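Local coordinates for major capsid protein (Human herpesvirus 1, PDB 1NO7), which builds the icosahedral capsid shell of herpes simplex virus type 1, and is represented here by its large upper domain, at residues F177-A182 and G502-P507; A183-E188 and A448-E453; C375-V380 and G481-G486. All coordinates share one frame; numbering follows the deposited sequence.

Interaction 1. Residues F177-A182 and G502-P507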
loop_
_atom_site.group_PDB
_atom_site.type_symbol
_atom_site.label_atom_id
_atom_site.label_comp_id
_atom_site.label_asym_id
_atom_site.label_seq_id
_atom_site.Cartn_x
_atom_site.Cartn_y
_atom_site.Cartn_z
ATOM N N PHE A 177 -0.430 -4.942 16.503
ATOM C CA PHE A 177 0.434 -4.172 15.606
ATOM C C PHE A 177 -0.336 -3.386 14.544
ATOM O O PHE A 177 -0.006 -2.230 14.266
ATOM C CB PHE A 177 1.433 -5.112 14.934
ATOM C CG PHE A 177 2.415 -5.745 15.893
ATOM C CD1 PHE A 177 2.262 -5.608 17.265
ATOM C CD2 PHE A 177 3.498 -6.485 15.415
ATOM C CE1 PHE A 177 3.174 -6.196 18.144
ATOM C CE2 PHE A 177 4.422 -7.082 16.287
ATOM C CZ PHE A 177 4.258 -6.937 17.653
ATOM N N TYR A 178 -1.347 -4.006 13.940
ATOM C CA TYR A 178 -2.142 -3.295 12.934
ATOM C C TYR A 178 -2.855 -2.120 13.603
ATOM O O TYR A 178 -2.711 -0.965 13.162
ATOM C CB TYR A 178 -3.203 -4.196 12.281
ATOM C CG TYR A 178 -2.658 -5.293 11.381
ATOM C CD1 TYR A 178 -2.409 -6.569 11.880
ATOM C CD2 TYR A 178 -2.394 -5.056 10.025
ATOM C CE1 TYR A 178 -1.907 -7.588 11.051
ATOM C CE2 TYR A 178 -1.892 -6.073 9.186
ATOM C CZ TYR A 178 -1.651 -7.337 9.708
ATOM O OH TYR A 178 -1.152 -8.355 8.910
ATOM N N LEU A 179 -3.614 -2.405 14.670
ATOM C CA LEU A 179 -4.334 -1.331 15.364
ATOM C C LEU A 179 -3.334 -0.247 15.768
ATOM O O LEU A 179 -3.617 0.951 15.606
ATOM C CB LEU A 179 -5.079 -1.851 16.602
ATOM C CG LEU A 179 -5.991 -3.061 16.399
ATOM C CD1 LEU A 179 -5.089 -4.292 16.201
ATOM C CD2 LEU A 179 -6.926 -3.260 17.605
ATOM N N LEU A 180 -2.174 -0.664 16.285
ATOM C CA LEU A 180 -1.152 0.300 16.674
ATOM C C LEU A 180 -0.793 1.146 15.456
ATOM O O LEU A 180 -0.867 2.385 15.506
ATOM C CB LEU A 180 0.106 -0.403 17.186
ATOM C CG LEU A 180 0.117 -0.705 18.682
ATOM C CD1 LEU A 180 1.550 -1.141 19.135
ATOM C CD2 LEU A 180 -0.354 0.562 19.421
ATOM N N GLN A 181 -0.405 0.463 14.369
ATOM C CA GLN A 181 -0.045 1.114 13.107
ATOM C C GLN A 181 -1.188 2.036 12.684
ATOM O O GLN A 181 -0.970 3.177 12.270
ATOM C CB GLN A 181 0.200 0.060 12.023
ATOM C CG GLN A 181 0.143 0.619 10.603
ATOM C CD GLN A 181 0.039 -0.472 9.542
ATOM O OE1 GLN A 181 -0.771 -1.403 9.663
ATOM N NE2 GLN A 181 0.842 -0.353 8.484
ATOM N N ALA A 182 -2.410 1.533 12.796
ATOM C CA ALA A 182 -3.576 2.327 12.447
ATOM C C ALA A 182 -3.559 3.625 13.267
ATOM O O ALA A 182 -3.673 4.721 12.702
ATOM C CB ALA A 182 -4.855 1.532 12.729
ATOM N N GLY A 502 -13.863 -8.418 9.807
ATOM C CA GLY A 502 -14.260 -7.063 9.473
ATOM C C GLY A 502 -14.421 -6.201 10.710
ATOM O O GLY A 502 -14.962 -5.094 10.637
ATOM N N ASP A 503 -13.951 -6.710 11.847
ATOM C CA ASP A 503 -14.043 -5.984 13.112
ATOM C C ASP A 503 -13.495 -4.568 13.003
ATOM O O ASP A 503 -14.267 -3.611 13.024
ATOM C CB ASP A 503 -13.306 -6.742 14.217
ATOM C CG ASP A 503 -14.136 -7.873 14.801
ATOM O OD1 ASP A 503 -15.198 -7.582 15.392
ATOM O OD2 ASP A 503 -13.731 -9.049 14.672
ATOM N N TYR A 504 -12.171 -4.438 12.863
ATOM C CA TYR A 504 -11.519 -3.124 12.768
ATOM C C TYR A 504 -11.167 -2.693 11.343
ATOM O O TYR A 504 -11.283 -1.504 10.976
ATOM C CB TYR A 504 -10.223 -3.105 13.585
ATOM C CG TYR A 504 -10.367 -3.522 15.029
ATOM C CD1 TYR A 504 -10.492 -4.867 15.379
ATOM C CD2 TYR A 504 -10.374 -2.575 16.049
ATOM C CE1 TYR A 504 -10.619 -5.260 16.704
ATOM C CE2 TYR A 504 -10.503 -2.957 17.379
ATOM C CZ TYR A 504 -10.627 -4.305 17.701
ATOM O OH TYR A 504 -10.771 -4.708 19.014
ATOM N N PHE A 505 -10.723 -3.666 10.551
ATOM C CA PHE A 505 -10.304 -3.418 9.178
ATOM C C PHE A 505 -11.179 -4.064 8.120
ATOM O O PHE A 505 -11.641 -5.191 8.288
ATOM C CB PHE A 505 -8.898 -3.935 8.999
ATOM C CG PHE A 505 -7.942 -3.450 10.040
ATOM C CD1 PHE A 505 -7.330 -4.353 10.907
ATOM C CD2 PHE A 505 -7.592 -2.100 10.105
ATOM C CE1 PHE A 505 -6.368 -3.937 11.826
ATOM C CE2 PHE A 505 -6.628 -1.656 11.022
ATOM C CZ PHE A 505 -6.008 -2.581 11.891
ATOM N N TYR A 506 -11.389 -3.356 7.016
ATOM C CA TYR A 506 -12.198 -3.900 5.930
ATOM C C TYR A 506 -11.413 -3.950 4.610
ATOM O O TYR A 506 -10.813 -2.945 4.196
ATOM C CB TYR A 506 -13.462 -3.068 5.761
ATOM C CG TYR A 506 -13.201 -1.597 5.566
ATOM C CD1 TYR A 506 -12.923 -1.075 4.312
ATOM C CD2 TYR A 506 -13.281 -0.719 6.633
ATOM C CE1 TYR A 506 -12.744 0.298 4.122
ATOM C CE2 TYR A 506 -13.104 0.658 6.464
ATOM C CZ TYR A 506 -12.843 1.164 5.206
ATOM O OH TYR A 506 -12.743 2.538 5.034
ATOM N N PRO A 507 -11.390 -5.133 3.950
ATOM C CA PRO A 507 -10.697 -5.379 2.677
ATOM C C PRO A 507 -11.183 -4.424 1.606
ATOM O O PRO A 507 -12.393 -4.199 1.471
ATOM C CB PRO A 507 -11.082 -6.820 2.343
ATOM C CG PRO A 507 -11.214 -7.453 3.679
ATOM C CD PRO A 507 -11.986 -6.387 4.454
#

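Interaction 2. Residues A183-E188 and A448-E453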
loop_
_atom_site.group_PDB
_atom_site.type_symbol
_atom_site.label_atom_id
_atom_site.label_comp_id
_atom_site.label_asym_id
_atom_site.label_seq_id
_atom_site.Cartn_x
_atom_site.Cartn_y
_atom_site.Cartn_z
ATOM N N ALA A 183 -3.409 3.487 14.592
ATOM C CA ALA A 183 -3.360 4.627 15.517
ATOM C C ALA A 183 -2.172 5.532 15.187
ATOM O O ALA A 183 -2.295 6.759 15.170
ATOM C CB ALA A 183 -3.245 4.127 16.948
ATOM N N ILE A 184 -1.027 4.906 14.922
ATOM C CA ILE A 184 0.239 5.629 14.576
ATOM C C ILE A 184 0.256 5.905 13.139
ATOM O O ILE A 184 1.147 5.503 12.387
ATOM C CB ILE A 184 1.536 4.855 14.768
ATOM C CG1 ILE A 184 1.487 3.976 16.011
ATOM C CG2 ILE A 184 2.723 5.812 14.818
ATOM C CD1 ILE A 184 2.395 2.760 15.931
ATOM N N HIS A 185 -0.864 6.488 12.666
ATOM C CA HIS A 185 -1.176 6.762 11.235
ATOM C C HIS A 185 -0.150 7.487 10.386
ATOM O O HIS A 185 -0.450 8.522 9.815
ATOM C CB HIS A 185 -2.482 7.548 11.159
ATOM C CG HIS A 185 -2.377 8.898 11.917
ATOM N ND1 HIS A 185 -1.846 8.994 13.185
ATOM C CD2 HIS A 185 -2.743 10.154 11.563
ATOM C CE1 HIS A 185 -1.889 10.253 13.583
ATOM N NE2 HIS A 185 -2.429 10.978 12.619
ATOM N N GLY A 186 1.076 6.969 10.291
ATOM C CA GLY A 186 2.085 7.649 9.498
ATOM C C GLY A 186 2.650 8.846 10.270
ATOM O O GLY A 186 3.706 9.355 9.917
ATOM N N SER A 187 1.961 9.301 11.323
ATOM C CA SER A 187 2.455 10.423 12.124
ATOM C C SER A 187 3.806 10.154 12.786
ATOM O O SER A 187 3.967 9.196 13.544
ATOM C CB SER A 187 1.433 10.806 13.196
ATOM O OG SER A 187 1.871 11.950 13.916
ATOM N N GLU A 188 4.779 10.999 12.465
ATOM C CA GLU A 188 6.122 10.886 13.023
ATOM C C GLU A 188 6.023 11.334 14.479
ATOM O O GLU A 188 6.559 10.692 15.395
ATOM C CB GLU A 188 7.076 11.793 12.246
ATOM C CG GLU A 188 8.538 11.612 12.586
ATOM C CD GLU A 188 9.438 12.223 11.528
ATOM O OE1 GLU A 188 9.221 11.914 10.336
ATOM O OE2 GLU A 188 10.355 13.001 11.876
ATOM N N ALA A 448 -5.725 10.667 21.639
ATOM C CA ALA A 448 -6.820 11.622 21.706
ATOM C C ALA A 448 -6.358 12.965 21.129
ATOM O O ALA A 448 -7.148 13.702 20.533
ATOM C CB ALA A 448 -7.282 11.790 23.144
ATOM N N HIS A 449 -5.070 13.263 21.283
ATOM C CA HIS A 449 -4.511 14.521 20.794
ATOM C C HIS A 449 -4.250 14.590 19.292
ATOM O O HIS A 449 -4.545 15.600 18.643
ATOM C CB HIS A 449 -3.211 14.845 21.535
ATOM C CG HIS A 449 -3.407 15.187 22.979
ATOM N ND1 HIS A 449 -4.305 16.145 23.402
ATOM C CD2 HIS A 449 -2.809 14.714 24.098
ATOM C CE1 HIS A 449 -4.250 16.247 24.717
ATOM N NE2 HIS A 449 -3.349 15.390 25.164
ATOM N N ASN A 450 -3.698 13.517 18.738
ATOM C CA ASN A 450 -3.372 13.488 17.319
ATOM C C ASN A 450 -3.926 12.233 16.655
ATOM O O ASN A 450 -3.302 11.163 16.692
ATOM C CB ASN A 450 -1.857 13.529 17.157
ATOM C CG ASN A 450 -1.440 13.963 15.787
ATOM O OD1 ASN A 450 -2.010 13.525 14.787
ATOM N ND2 ASN A 450 -0.432 14.827 15.722
ATOM N N MET A 451 -5.095 12.360 16.036
ATOM C CA MET A 451 -5.710 11.206 15.386
ATOM C C MET A 451 -6.221 11.398 13.952
ATOM O O MET A 451 -6.420 12.525 13.479
ATOM C CB MET A 451 -6.848 10.643 16.272
ATOM C CG MET A 451 -7.717 11.673 17.029
ATOM S SD MET A 451 -9.257 10.959 17.760
ATOM C CE MET A 451 -8.588 10.012 19.206
ATOM N N ALA A 452 -6.415 10.266 13.275
ATOM C CA ALA A 452 -6.916 10.219 11.905
ATOM C C ALA A 452 -8.334 9.647 11.975
ATOM O O ALA A 452 -8.557 8.628 12.634
ATOM C CB ALA A 452 -6.025 9.320 11.054
ATOM N N GLU A 453 -9.287 10.281 11.294
ATOM C CA GLU A 453 -10.673 9.823 11.339
ATOM C C GLU A 453 -11.105 8.758 10.317
ATOM O O GLU A 453 -11.436 7.617 10.684
ATOM C CB GLU A 453 -11.605 11.034 11.235
ATOM C CG GLU A 453 -11.363 11.898 10.007
ATOM C CD GLU A 453 -11.956 13.290 10.144
ATOM O OE1 GLU A 453 -13.155 13.400 10.482
ATOM O OE2 GLU A 453 -11.225 14.278 9.908
#

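Interaction 3. Residues C375-V380 and G481-G486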
loop_
_atom_site.group_PDB
_atom_site.type_symbol
_atom_site.label_atom_id
_atom_site.label_comp_id
_atom_site.label_asym_id
_atom_site.label_seq_id
_atom_site.Cartn_x
_atom_site.Cartn_y
_atom_site.Cartn_z
ATOM N N CYS A 375 -1.490 -11.029 -0.007
ATOM C CA CYS A 375 -1.628 -9.888 0.906
ATOM C C CYS A 375 -2.575 -8.904 0.255
ATOM O O CYS A 375 -2.792 -8.979 -0.954
ATOM C CB CYS A 375 -0.290 -9.196 1.138
ATOM S SG CYS A 375 0.127 -8.093 -0.193
ATOM N N CYS A 376 -3.108 -7.954 1.024
ATOM C CA CYS A 376 -4.087 -7.017 0.462
ATOM C C CYS A 376 -4.342 -5.712 1.231
ATOM O O CYS A 376 -4.378 -5.705 2.474
ATOM C CB CYS A 376 -5.418 -7.747 0.294
ATOM S SG CYS A 376 -6.832 -6.691 0.600
ATOM N N THR A 377 -4.554 -4.621 0.486
ATOM C CA THR A 377 -4.807 -3.320 1.102
ATOM C C THR A 377 -6.217 -3.277 1.649
ATOM O O THR A 377 -7.137 -3.869 1.063
ATOM C CB THR A 377 -4.652 -2.162 0.099
ATOM O OG1 THR A 377 -5.800 -2.073 -0.766
ATOM C CG2 THR A 377 -3.405 -2.376 -0.732
ATOM N N ALA A 378 -6.378 -2.572 2.769
ATOM C CA ALA A 378 -7.682 -2.440 3.421
ATOM C C ALA A 378 -7.842 -1.094 4.116
ATOM O O ALA A 378 -6.852 -0.460 4.528
ATOM C CB ALA A 378 -7.891 -3.576 4.442
ATOM N N GLY A 379 -9.100 -0.667 4.224
ATOM C CA GLY A 379 -9.435 0.587 4.875
ATOM C C GLY A 379 -9.687 0.260 6.336
ATOM O O GLY A 379 -10.121 -0.863 6.665
ATOM N N VAL A 380 -9.427 1.228 7.212
ATOM C CA VAL A 380 -9.592 1.026 8.649
ATOM C C VAL A 380 -10.829 1.687 9.270
ATOM O O VAL A 380 -11.246 2.772 8.839
ATOM C CB VAL A 380 -8.366 1.554 9.385
ATOM C CG1 VAL A 380 -8.469 1.228 10.860
ATOM C CG2 VAL A 380 -7.124 0.961 8.785
ATOM N N GLY A 481 -5.595 3.755 -8.663
ATOM C CA GLY A 481 -6.268 3.876 -7.385
ATOM C C GLY A 481 -5.272 4.077 -6.251
ATOM O O GLY A 481 -4.052 4.090 -6.468
ATOM N N ALA A 482 -5.792 4.238 -5.039
ATOM C CA ALA A 482 -4.963 4.430 -3.857
ATOM C C ALA A 482 -5.848 4.730 -2.648
ATOM O O ALA A 482 -6.958 5.247 -2.790
ATOM C CB ALA A 482 -3.962 5.579 -4.078
ATOM N N LEU A 483 -5.358 4.388 -1.461
ATOM C CA LEU A 483 -6.090 4.636 -0.230
ATOM C C LEU A 483 -5.369 5.655 0.633
ATOM O O LEU A 483 -4.134 5.607 0.784
ATOM C CB LEU A 483 -6.275 3.340 0.544
ATOM C CG LEU A 483 -7.171 2.400 -0.251
ATOM C CD1 LEU A 483 -7.404 1.121 0.528
ATOM C CD2 LEU A 483 -8.488 3.116 -0.574
ATOM N N HIS A 484 -6.149 6.585 1.180
ATOM C CA HIS A 484 -5.615 7.626 2.038
ATOM C C HIS A 484 -5.197 6.983 3.351
ATOM O O HIS A 484 -4.044 6.594 3.535
ATOM C CB HIS A 484 -6.676 8.684 2.298
ATOM C CG HIS A 484 -6.171 9.844 3.088
ATOM N ND1 HIS A 484 -4.998 10.496 2.777
ATOM C CD2 HIS A 484 -6.690 10.488 4.158
ATOM C CE1 HIS A 484 -4.816 11.497 3.618
ATOM N NE2 HIS A 484 -5.829 11.515 4.467
ATOM N N ALA A 485 -6.133 6.850 4.272
ATOM C CA ALA A 485 -5.792 6.226 5.534
ATOM C C ALA A 485 -6.044 4.730 5.405
ATOM O O ALA A 485 -7.096 4.237 5.810
ATOM C CB ALA A 485 -6.645 6.805 6.643
ATOM N N GLY A 486 -5.098 3.996 4.836
ATOM C CA GLY A 486 -5.316 2.563 4.709
ATOM C C GLY A 486 -4.069 1.791 5.084
ATOM O O GLY A 486 -2.990 2.388 5.215
#

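Interaction 1. Residues F177-A182 and G502-P507
The Phe505 ring is thrust at helix 177-182, and the Tyr504 ring beside it takes Leu179 on one face. Tyr504 CB, from the same segment, sits 4.1 Å above the centre of one face of Phe505. At the edge of the Phe505 ring, near its plane, come two atoms of the helix: Leu179 N, 3.7 Å from Phe505 CZ, and Ala182 CB, 4.0 Å from Phe505 CE2. Tyr178 approaches obliquely, its CB meeting both CE1 and CZ of Phe505. Its own ring has its centroid 5.9 Å from that of Phe505, with the planes at 62°; the side chain also touches Met490. The methyl CD2 of Leu179 makes a CH-pi contact with Tyr504, 3.8 Å from the ring centroid and displaced toward the rim, where CE2 is 3.6 Å away. Around this pair, Val385 and Met428 touch both Leu179 and Tyr504. Tyr504 OH has a hydrogen bond to Thr388 OG1, which holds the far end of that ring at helix 382-389. The side-chain contacts between the two segments are all apolar, and all five touching residues are buried. The helix runs almost perpendicular to strand 505-507, at 96° with axes 12.0 Å apart, the aromatic side chains spanning the distance. It packs against the start of this outer strand of a small antiparallel sheet and the loop leading into it, in an alpha plus beta domain.

Interaction 2. Residues A183-E188 and A448-E453
His185 meets Asn450 and Ala452 where two loops lie against each other, and the turn behind it is an inverse gamma turn centred on Ile184, directly after helix 176-183. The apolar part of the contact belongs to Ala452. Its CB lies against the CD2 side of the imidazole, 3.4 Å from His185 CD2 and 3.8 Å from CG. Ala452 N stands 4.0 Å above one face of the ring, toward the rim, while Ser187 N lies over the opposite face, so backbone from each segment brackets the imidazole. Among the polar atoms, Asn450 OD1 is at the ring edge, in plane, 3.4 Å from His185 NE2. The two side chains cross at about a right angle, with ring and amide planes 61° apart. Asn450 OD1 accepts a hydrogen bond from Asn336 ND2. Ser187 OG is turned to its own chain: it caps Val190 N at the start of helix 188-193, leaving Asn450 ND2 as a distant neighbour. Within 183-188, hydrogen bonds fix the histidine. Its CG sits between the backbone N and the carbonyl carbon (chi1 60°), and ND1 of the ring reaches the last turn of the preceding helix. There Ala183 O accepts both His185 N, at 2.9 Å, and His185 ND1, at 3.0 Å; the ND1 bond is bent, 136° at the hydrogen, and both donors reach the oxygen from the same face of its carbonyl plane.

Interaction 3. Residues C375-V380 and G481-G486
Gly379 and Gly486 bring the two backbones to a CA-CA distance of 4.6 Å, although strand 376-380 and the weakly bonded strand 481-483 run at 50° to each other with axes 8.5 Å apart. Between Leu483 and Gly486 the chain turns through an inverse gamma turn at Ala485. Gly486 CA then comes up to Ala378 O, 3.4 Å away, main chain against main chain. Leu483 supplies the side-chain part. With CD1 anti to CA (chi2 -178°), this methyl reaches Thr377 OG1 at 3.8 Å and lies over the backbone of Ala378 and Gly379, 4.2 Å from Ala378 C. Leu508 and Val510 also touch Leu483, while Thr377 OG1 has weak hydrogen bonds with Leu508 O and with Val510 N. Just beyond the turn, strand 486-489 pairs with 376-380, through backbone bonds of Ala378 with Ile487 and Cys376 with Leu489, so the turn carries the chain from one antiparallel sheet into the next. Within the contact itself, Gly486 CA against Ala378 O and one leucine methyl imply van der Waals packing, the nearby strand hydrogen bonds supplying the directional hold.

How the interactions relate
From the N terminus, helix 176-183 brings in 177-182 for interaction 1 and runs on into 183-188 of interaction 2. The chain reaches 375-380, returns through 448-453 to close interaction 2, makes 481-486 to close interaction 3, and closes interaction 1 last at 502-507. Interactions 2 and 3 both fall within the long loop of interaction 1, but they cross each other. Interactions 1 and 3 share a sheet: strand 505-507 lies beside 376-380, with Tyr506 N probably hydrogen-bonded to Gly379 O and Phe505 packed on Val380. Interaction 2 sets the loop after helix 176-183 against that before strand 457-462. Interaction 3 joins 376-380 to the turn between strands 478-483 and 486-489, of different sheets.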